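Local coordinates for cell division control protein Cdc48 (Mycobacterium smegmatis, PDB 5E7P) that probably binds and hydrolyses ATP as a Cdc48-like AAA ATPase with two nucleotide-binding modules, at residues 482-487 with 534-539; 390-396 with 541-546. The contacts are given in a common frame with arbitrary orientation. Numbering follows the deposited sequence.

Interaction 1: 482-487 with 534-539; sequences VTLDDV and FVVRAL. With ADP (adenosine-5'-diphosphate), chain D.
Residues 482-487 wrap over one flank of helix 534-539 as an extended lead-in (Val482, Thr483) followed by a turn whose residues 484-486 have helical backbone angles, running in opposite order to the helix: the CA atoms of Thr483 and Ala538 lie only 4.2 Å apart, whereas those of Val487 and Val535 are 6.7 Å apart. The small methyl of Ala538 is what permits the close end. Into the hollow above it press Val482 CG1 at 3.7 Å, Leu484 CD2 at 3.7 Å and Val487 CG2 at 3.6 Å from Ala538 CB. One helical turn earlier Phe534 (chi1 t) raises a bump: its CE1 is 3.5 Å from Val482 CG1 and its CE2 3.5 Å from Val487 CG2, so both valines, in t, bridge ring and methyl. Helix 534-539 continues the Walker A P-loop of the second AAA module; Phe534 N donates to ADP O2A at 2.7 Å, and the ribose, through C3', lies over one ring face, while Gly488, directly after the turn, also bonds the ADP. The turn is held by Asp486 N to Thr483 O at 3.0 Å and, in return, Thr483 N to Asp486 OD2 at 3.1 Å, an acid well placed to take a backbone donor. No direct hydrogen bond crosses; Ala538 CA makes a CA-H...O contact with Val482 O at 3.3 Å, and water 1 accepts from Val482 N (3.0 Å) and donates to Arg537 O (2.9 Å). The long Arg537 side chain leads away to a salt bridge with Glu476.

Interaction 2: 390-396 with 541-546; sequences SLPDATA and SSGRLS
An extended run, 390-393, enters helix 394-404 and lies against the irregular loop 541-546, with CA atoms 4.3 Å apart for Ser390 and Ser546 and 4.0 Å for Asp393 and Gly543. Ser390 (chi1 t) turns its OG to accept from Leu545 N at 2.9 Å, and Leu391 O accepts from Arg544 N at 3.0 Å. Gly543, at phi/psi 103/172, brings its CA to 3.2 Å from Leu391 O; a CB there would strike Asp393 CA and jam against the carbonyl O of Ser542, so the bare backbone suits this spot. Arg544 follows with left-handed helical angles (47/42) and places its guanidinium edge against the Asp393 carboxylate. Asp393 (chi1 p) satisfies two demands: OD2 forms a salt bridge with Arg544 NE at 2.6 Å, while OD1 takes Ala396 N at 2.8 Å and, weakly, Arg544 NH1 at 3.4 Å. Asp393 is thus a classic helix N-cap whose carboxylate doubles as an ion-pair partner, here at the junction between the two AAA modules of one chain.

How the interactions relate
The two contacts, with centres about 14 Å apart, share one short run of chain: helix 534-539 of interaction 1 passes almost directly into loop 541-546 of interaction 2. They also touch, since Val482 O lies 2.6 Å from Ser541 OG, a probable hydrogen bond, while Ser542 OG bonds back to Leu539 O. Their relations to nucleotide differ. Interaction 1 directly lines the ADP site of the second module through Phe534. Interaction 2 borders the first: the side chain of Pro392 is about 4 Å from that of Val274, a binding residue there, and the side chain of Leu391 is about 10 Å from a bound ADP.

Interaction 1: 482-487 with 534-539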
ATOM      1  N   VAL A 482      -3.522  -6.358  -4.861  1.00 38.84           N
ATOM      2  CA  VAL A 482      -4.055  -7.313  -5.824  1.00 39.12           C
ATOM      3  C   VAL A 482      -2.958  -8.235  -6.337  1.00 37.96           C
ATOM      4  O   VAL A 482      -1.896  -7.774  -6.743  1.00 37.43           O
ATOM      5  CB  VAL A 482      -4.687  -6.594  -7.026  1.00 41.35           C
ATOM      6  CG1 VAL A 482      -5.244  -7.610  -8.013  1.00 42.40           C
ATOM      7  CG2 VAL A 482      -5.777  -5.646  -6.562  1.00 43.30           C
ATOM      8  N   THR A 483      -3.219  -9.539  -6.314  1.00 39.24           N
ATOM      9  CA  THR A 483      -2.298 -10.514  -6.886  1.00 39.71           C
ATOM     10  C   THR A 483      -2.990 -11.277  -8.012  1.00 42.22           C
ATOM     11  O   THR A 483      -4.213 -11.220  -8.140  1.00 41.13           O
ATOM     12  CB  THR A 483      -1.803 -11.515  -5.830  1.00 40.25           C
ATOM     13  OG1 THR A 483      -2.830 -12.475  -5.556  1.00 42.45           O
ATOM     14  CG2 THR A 483      -1.425 -10.793  -4.545  1.00 38.58           C
ATOM     15  N   LEU A 484      -2.213 -11.995  -8.821  1.00 38.80           N
ATOM     16  CA  LEU A 484      -2.757 -12.703  -9.982  1.00 39.75           C
ATOM     17  C   LEU A 484      -3.809 -13.747  -9.619  1.00 43.04           C
ATOM     18  O   LEU A 484      -4.648 -14.099 -10.449  1.00 43.55           O
ATOM     19  CB  LEU A 484      -1.639 -13.347 -10.806  1.00 39.39           C
ATOM     20  CG  LEU A 484      -0.803 -12.389 -11.656  1.00 39.80           C
ATOM     21  CD1 LEU A 484       0.313 -13.130 -12.369  1.00 39.58           C
ATOM     22  CD2 LEU A 484      -1.681 -11.652 -12.655  1.00 38.80           C
ATOM     23  N   ASP A 485      -3.764 -14.236  -8.383  1.00 45.90           N
ATOM     24  CA  ASP A 485      -4.736 -15.219  -7.909  1.00 46.78           C
ATOM     25  C   ASP A 485      -6.121 -14.597  -7.737  1.00 48.16           C
ATOM     26  O   ASP A 485      -7.137 -15.262  -7.929  1.00 50.27           O
ATOM     27  CB  ASP A 485      -4.273 -15.851  -6.593  1.00 46.09           C
ATOM     28  N   ASP A 486      -6.152 -13.316  -7.379  1.00 47.29           N
ATOM     29  CA  ASP A 486      -7.406 -12.594  -7.197  1.00 46.72           C
ATOM     30  C   ASP A 486      -8.048 -12.278  -8.544  1.00 45.56           C
ATOM     31  O   ASP A 486      -9.211 -11.878  -8.617  1.00 48.33           O
ATOM     32  CB  ASP A 486      -7.168 -11.305  -6.410  1.00 49.62           C
ATOM     33  CG  ASP A 486      -6.491 -11.554  -5.075  1.00 54.05           C
ATOM     34  OD1 ASP A 486      -6.851 -12.543  -4.401  1.00 55.42           O
ATOM     35  OD2 ASP A 486      -5.593 -10.766  -4.705  1.00 55.19           O
ATOM     36  N   VAL A 487      -7.276 -12.462  -9.608  1.00 42.38           N
ATOM     37  CA  VAL A 487      -7.761 -12.241 -10.960  1.00 41.80           C
ATOM     38  C   VAL A 487      -8.274 -13.541 -11.558  1.00 43.30           C
ATOM     39  O   VAL A 487      -7.500 -14.467 -11.810  1.00 42.42           O
ATOM     40  CB  VAL A 487      -6.649 -11.698 -11.871  1.00 42.92           C
ATOM     41  CG1 VAL A 487      -7.094 -11.730 -13.319  1.00 43.79           C
ATOM     42  CG2 VAL A 487      -6.249 -10.292 -11.453  1.00 41.46           C
ATOM     43  N   PHE A 534      -7.221  -3.982 -13.758  1.00 35.64           N
ATOM     44  CA  PHE A 534      -7.140  -4.943 -12.664  1.00 35.56           C
ATOM     45  C   PHE A 534      -5.942  -5.883 -12.801  1.00 35.08           C
ATOM     46  O   PHE A 534      -5.223  -6.132 -11.834  1.00 35.21           O
ATOM     47  CB  PHE A 534      -8.439  -5.751 -12.594  1.00 35.77           C
ATOM     48  CG  PHE A 534      -8.585  -6.565 -11.343  1.00 33.75           C
ATOM     49  CD1 PHE A 534      -8.360  -5.999 -10.100  1.00 32.98           C
ATOM     50  CD2 PHE A 534      -8.971  -7.891 -11.407  1.00 33.58           C
ATOM     51  CE1 PHE A 534      -8.503  -6.744  -8.945  1.00 32.26           C
ATOM     52  CE2 PHE A 534      -9.115  -8.641 -10.258  1.00 33.87           C
ATOM     53  CZ  PHE A 534      -8.877  -8.067  -9.025  1.00 32.37           C
ATOM     54  N   VAL A 535      -5.729  -6.399 -14.006  1.00 31.75           N
ATOM     55  CA  VAL A 535      -4.652  -7.353 -14.239  1.00 29.31           C
ATOM     56  C   VAL A 535      -3.260  -6.708 -14.151  1.00 30.89           C
ATOM     57  O   VAL A 535      -2.291  -7.365 -13.772  1.00 31.55           O
ATOM     58  CB  VAL A 535      -4.834  -8.101 -15.581  1.00 27.97           C
ATOM     59  CG1 VAL A 535      -4.522  -7.191 -16.762  1.00 28.00           C
ATOM     60  CG2 VAL A 535      -3.968  -9.348 -15.613  1.00 28.93           C
ATOM     61  N   VAL A 536      -3.168  -5.423 -14.483  1.00 32.13           N
ATOM     62  CA  VAL A 536      -1.903  -4.699 -14.392  1.00 32.00           C
ATOM     63  C   VAL A 536      -1.494  -4.535 -12.934  1.00 33.18           C
ATOM     64  O   VAL A 536      -0.323  -4.672 -12.585  1.00 34.23           O
ATOM     65  CB  VAL A 536      -1.993  -3.311 -15.058  1.00 32.06           C
ATOM     66  CG1 VAL A 536      -0.721  -2.519 -14.823  1.00 33.80           C
ATOM     67  CG2 VAL A 536      -2.242  -3.457 -16.538  1.00 30.38           C
ATOM     68  N   ARG A 537      -2.471  -4.247 -12.081  1.00 35.26           N
ATOM     69  CA  ARG A 537      -2.216  -4.101 -10.653  1.00 36.79           C
ATOM     70  C   ARG A 537      -1.808  -5.429 -10.028  1.00 35.73           C
ATOM     71  O   ARG A 537      -0.999  -5.464  -9.105  1.00 35.65           O
ATOM     72  CB  ARG A 537      -3.446  -3.531  -9.945  1.00 39.08           C
ATOM     73  CG  ARG A 537      -3.659  -2.046 -10.193  1.00 42.68           C
ATOM     74  CD  ARG A 537      -5.027  -1.605  -9.721  1.00 45.65           C
ATOM     75  NE  ARG A 537      -5.233  -0.164  -9.837  1.00 48.09           N
ATOM     76  CZ  ARG A 537      -6.411   0.429  -9.675  1.00 49.53           C
ATOM     77  NH1 ARG A 537      -6.523   1.747  -9.789  1.00 49.48           N
ATOM     78  NH2 ARG A 537      -7.483  -0.302  -9.397  1.00 49.41           N
ATOM     79  N   ALA A 538      -2.373  -6.519 -10.535  1.00 36.43           N
ATOM     80  CA  ALA A 538      -2.016  -7.852 -10.067  1.00 36.60           C
ATOM     81  C   ALA A 538      -0.601  -8.190 -10.520  1.00 39.89           C
ATOM     82  O   ALA A 538       0.179  -8.792  -9.782  1.00 39.73           O
ATOM     83  CB  ALA A 538      -2.999  -8.876 -10.599  1.00 33.18           C
ATOM     84  N   LEU A 539      -0.286  -7.791 -11.746  1.00 42.01           N
ATOM     85  CA  LEU A 539       1.026  -8.002 -12.339  1.00 42.23           C
ATOM     86  C   LEU A 539       2.087  -7.222 -11.572  1.00 40.06           C
ATOM     87  O   LEU A 539       3.208  -7.693 -11.374  1.00 38.40           O
ATOM     88  CB  LEU A 539       1.005  -7.528 -13.791  1.00 44.72           C
ATOM     89  CG  LEU A 539       2.166  -7.933 -14.691  1.00 48.28           C
ATOM     90  CD1 LEU A 539       2.010  -9.391 -15.120  1.00 50.90           C
ATOM     91  CD2 LEU A 539       2.244  -7.008 -15.897  1.00 47.67           C
TER
HETATM   92  PB  ADP D 902     -11.803  -0.646 -16.458  1.00 91.17           P
HETATM   93  O1B ADP D 902     -13.270  -0.441 -16.165  1.00 91.27           O
HETATM   94  O2B ADP D 902     -11.015   0.640 -16.455  1.00 92.74           O
HETATM   95  O3B ADP D 902     -11.527  -1.540 -17.646  1.00 90.61           O
HETATM   96  PA  ADP D 902     -11.173  -3.030 -14.994  1.00 62.78           P
HETATM   97  O1A ADP D 902     -11.685  -3.684 -16.254  1.00 63.83           O
HETATM   98  O2A ADP D 902      -9.798  -3.358 -14.476  1.00 61.50           O
HETATM   99  O3A ADP D 902     -11.265  -1.426 -15.147  1.00 90.60           O
HETATM  100  O5' ADP D 902     -12.202  -3.392 -13.810  1.00 76.32           O
HETATM  101  C5' ADP D 902     -11.932  -3.031 -12.457  1.00 74.70           C
HETATM  102  C4' ADP D 902     -12.750  -3.929 -11.533  1.00 70.88           C
HETATM  103  O4' ADP D 902     -13.391  -4.974 -12.273  1.00 67.81           O
HETATM  104  C3' ADP D 902     -11.871  -4.602 -10.492  1.00 69.14           C
HETATM  105  O3' ADP D 902     -11.996  -3.952  -9.225  1.00 69.91           O
HETATM  106  C2' ADP D 902     -12.366  -6.032 -10.407  1.00 67.74           C
HETATM  107  O2' ADP D 902     -13.076  -6.239  -9.182  1.00 69.10           O
HETATM  108  C1' ADP D 902     -13.307  -6.228 -11.586  1.00 65.02           C
HETATM  109  N9  ADP D 902     -12.709  -7.244 -12.484  1.00 60.22           N
HETATM  110  C8  ADP D 902     -12.314  -7.025 -13.752  1.00 59.73           C
HETATM  111  N7  ADP D 902     -11.802  -8.150 -14.311  1.00 57.85           N
HETATM  112  C5  ADP D 902     -11.866  -9.123 -13.386  1.00 56.04           C
HETATM  113  C6  ADP D 902     -11.494 -10.555 -13.324  1.00 52.91           C
HETATM  114  N6  ADP D 902     -10.940 -11.174 -14.392  1.00 51.85           N
HETATM  115  N1  ADP D 902     -11.726 -11.217 -12.169  1.00 50.45           N
HETATM  116  C2  ADP D 902     -12.274 -10.600 -11.105  1.00 54.42           C
HETATM  117  N3  ADP D 902     -12.638  -9.304 -11.088  1.00 56.07           N
HETATM  118  C4  ADP D 902     -12.464  -8.523 -12.182  1.00 57.39           C
HETATM  119  O   HOH W   1      -1.676  -4.577  -6.401  1.00 34.41           O
HETATM  120  O   HOH W   2       1.034 -11.160  -8.372  1.00 47.78           O

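Interaction 2: 390-396 with 541-546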
ATOM      1  N   SER A 390      10.818  -0.996  -4.205  1.00 27.69           N
ATOM      2  CA  SER A 390       9.913  -2.034  -4.681  1.00 25.82           C
ATOM      3  C   SER A 390       9.536  -3.034  -3.589  1.00 25.74           C
ATOM      4  O   SER A 390      10.279  -3.225  -2.628  1.00 26.69           O
ATOM      5  CB  SER A 390      10.552  -2.770  -5.856  1.00 29.50           C
ATOM      6  OG  SER A 390       9.793  -3.911  -6.206  1.00 34.27           O
ATOM      7  N   LEU A 391       8.372  -3.664  -3.744  1.00 25.55           N
ATOM      8  CA  LEU A 391       7.956  -4.764  -2.880  1.00 25.65           C
ATOM      9  C   LEU A 391       8.935  -5.920  -3.013  1.00 25.49           C
ATOM     10  O   LEU A 391       9.464  -6.167  -4.096  1.00 26.60           O
ATOM     11  CB  LEU A 391       6.558  -5.271  -3.260  1.00 26.31           C
ATOM     12  CG  LEU A 391       5.311  -4.408  -3.050  1.00 27.82           C
ATOM     13  CD1 LEU A 391       4.129  -5.038  -3.769  1.00 25.77           C
ATOM     14  CD2 LEU A 391       5.001  -4.238  -1.576  1.00 27.94           C
ATOM     15  N   PRO A 392       9.176  -6.638  -1.907  1.00 22.93           N
ATOM     16  CA  PRO A 392      10.033  -7.825  -1.952  1.00 22.11           C
ATOM     17  C   PRO A 392       9.333  -8.991  -2.646  1.00 27.99           C
ATOM     18  O   PRO A 392       8.174  -9.275  -2.340  1.00 28.86           O
ATOM     19  CB  PRO A 392      10.243  -8.152  -0.469  1.00 19.82           C
ATOM     20  CG  PRO A 392       9.042  -7.588   0.218  1.00 18.74           C
ATOM     21  CD  PRO A 392       8.698  -6.343  -0.543  1.00 19.72           C
ATOM     22  N   ASP A 393      10.021  -9.657  -3.571  1.00 29.92           N
ATOM     23  CA  ASP A 393       9.493 -10.902  -4.122  1.00 32.30           C
ATOM     24  C   ASP A 393       9.671 -12.026  -3.104  1.00 33.40           C
ATOM     25  O   ASP A 393      10.198 -11.795  -2.014  1.00 33.13           O
ATOM     26  CB  ASP A 393      10.136 -11.256  -5.470  1.00 33.98           C
ATOM     27  CG  ASP A 393      11.650 -11.402  -5.393  1.00 36.55           C
ATOM     28  OD1 ASP A 393      12.212 -11.528  -4.284  1.00 35.98           O
ATOM     29  OD2 ASP A 393      12.283 -11.404  -6.471  1.00 38.61           O
ATOM     30  N   ALA A 394       9.236 -13.232  -3.459  1.00 33.35           N
ATOM     31  CA  ALA A 394       9.306 -14.371  -2.547  1.00 33.01           C
ATOM     32  C   ALA A 394      10.723 -14.602  -2.009  1.00 32.38           C
ATOM     33  O   ALA A 394      10.908 -14.882  -0.826  1.00 32.21           O
ATOM     34  CB  ALA A 394       8.777 -15.629  -3.225  1.00 32.66           C
ATOM     35  N   THR A 395      11.716 -14.472  -2.882  1.00 32.51           N
ATOM     36  CA  THR A 395      13.110 -14.634  -2.480  1.00 34.11           C
ATOM     37  C   THR A 395      13.519 -13.560  -1.476  1.00 33.30           C
ATOM     38  O   THR A 395      14.094 -13.858  -0.426  1.00 35.35           O
ATOM     39  CB  THR A 395      14.056 -14.569  -3.690  1.00 31.94           C
ATOM     40  OG1 THR A 395      13.658 -15.543  -4.661  1.00 36.64           O
ATOM     41  CG2 THR A 395      15.481 -14.846  -3.257  1.00 27.96           C
ATOM     42  N   ALA A 396      13.216 -12.308  -1.807  1.00 28.38           N
ATOM     43  CA  ALA A 396      13.524 -11.186  -0.928  1.00 27.07           C
ATOM     44  C   ALA A 396      12.810 -11.311   0.417  1.00 29.10           C
ATOM     45  O   ALA A 396      13.363 -10.958   1.459  1.00 32.04           O
ATOM     46  CB  ALA A 396      13.168  -9.872  -1.604  1.00 22.94           C
ATOM     47  N   SER A 541       2.440  -6.615  -8.578  1.00 36.06           N
ATOM     48  CA  SER A 541       2.638  -7.021  -7.192  1.00 32.65           C
ATOM     49  C   SER A 541       3.633  -8.160  -7.099  1.00 29.59           C
ATOM     50  O   SER A 541       3.795  -8.766  -6.041  1.00 29.42           O
ATOM     51  CB  SER A 541       1.313  -7.453  -6.569  1.00 34.50           C
ATOM     52  OG  SER A 541       0.354  -6.418  -6.664  1.00 38.13           O
ATOM     53  N   SER A 542       4.293  -8.449  -8.214  1.00 29.37           N
ATOM     54  CA  SER A 542       5.232  -9.562  -8.298  1.00 33.59           C
ATOM     55  C   SER A 542       6.437  -9.404  -7.372  1.00 35.44           C
ATOM     56  O   SER A 542       6.910 -10.380  -6.790  1.00 38.40           O
ATOM     57  CB  SER A 542       5.710  -9.735  -9.742  1.00 36.16           C
ATOM     58  OG  SER A 542       4.615  -9.900 -10.626  1.00 38.00           O
ATOM     59  N   GLY A 543       6.931  -8.175  -7.245  1.00 32.13           N
ATOM     60  CA  GLY A 543       8.119  -7.902  -6.455  1.00 31.54           C
ATOM     61  C   GLY A 543       9.325  -7.695  -7.348  1.00 31.63           C
ATOM     62  O   GLY A 543       9.231  -7.906  -8.557  1.00 29.52           O
ATOM     63  N   ARG A 544      10.447  -7.281  -6.754  1.00 36.81           N
ATOM     64  CA  ARG A 544      11.709  -7.052  -7.472  1.00 39.48           C
ATOM     65  C   ARG A 544      11.489  -6.226  -8.739  1.00 40.33           C
ATOM     66  O   ARG A 544      12.045  -6.509  -9.799  1.00 44.61           O
ATOM     67  CB  ARG A 544      12.402  -8.382  -7.796  1.00 42.29           C
ATOM     68  CG  ARG A 544      13.887  -8.258  -8.137  1.00 45.92           C
ATOM     69  CD  ARG A 544      14.551  -9.619  -8.236  1.00 49.68           C
ATOM     70  NE  ARG A 544      14.595 -10.299  -6.941  1.00 53.22           N
ATOM     71  CZ  ARG A 544      15.559 -10.131  -6.039  1.00 54.53           C
ATOM     72  NH1 ARG A 544      15.519 -10.790  -4.887  1.00 53.11           N
ATOM     73  NH2 ARG A 544      16.565  -9.302  -6.286  1.00 55.97           N
ATOM     74  N   LEU A 545      10.657  -5.203  -8.610  1.00 38.57           N
ATOM     75  CA  LEU A 545      10.213  -4.415  -9.742  1.00 34.82           C
ATOM     76  C   LEU A 545       9.506  -3.180  -9.204  1.00 29.50           C
ATOM     77  O   LEU A 545       8.403  -3.276  -8.682  1.00 27.00           O
ATOM     78  CB  LEU A 545       9.250  -5.241 -10.599  1.00 36.79           C
ATOM     79  CG  LEU A 545       8.391  -4.475 -11.604  1.00 39.89           C
ATOM     80  CD1 LEU A 545       9.275  -3.827 -12.651  1.00 42.30           C
ATOM     81  CD2 LEU A 545       7.351  -5.380 -12.244  1.00 39.93           C
ATOM     82  N   SER A 546      10.145  -2.021  -9.305  1.00 30.22           N
ATOM     83  CA  SER A 546       9.534  -0.797  -8.803  1.00 30.05           C
ATOM     84  C   SER A 546       8.427  -0.323  -9.743  1.00 29.54           C
ATOM     85  O   SER A 546       8.611  -0.272 -10.959  1.00 32.21           O
ATOM     86  CB  SER A 546      10.587   0.295  -8.584  1.00 28.59           C
ATOM     87  OG  SER A 546      11.309   0.568  -9.771  1.00 28.25           O
TER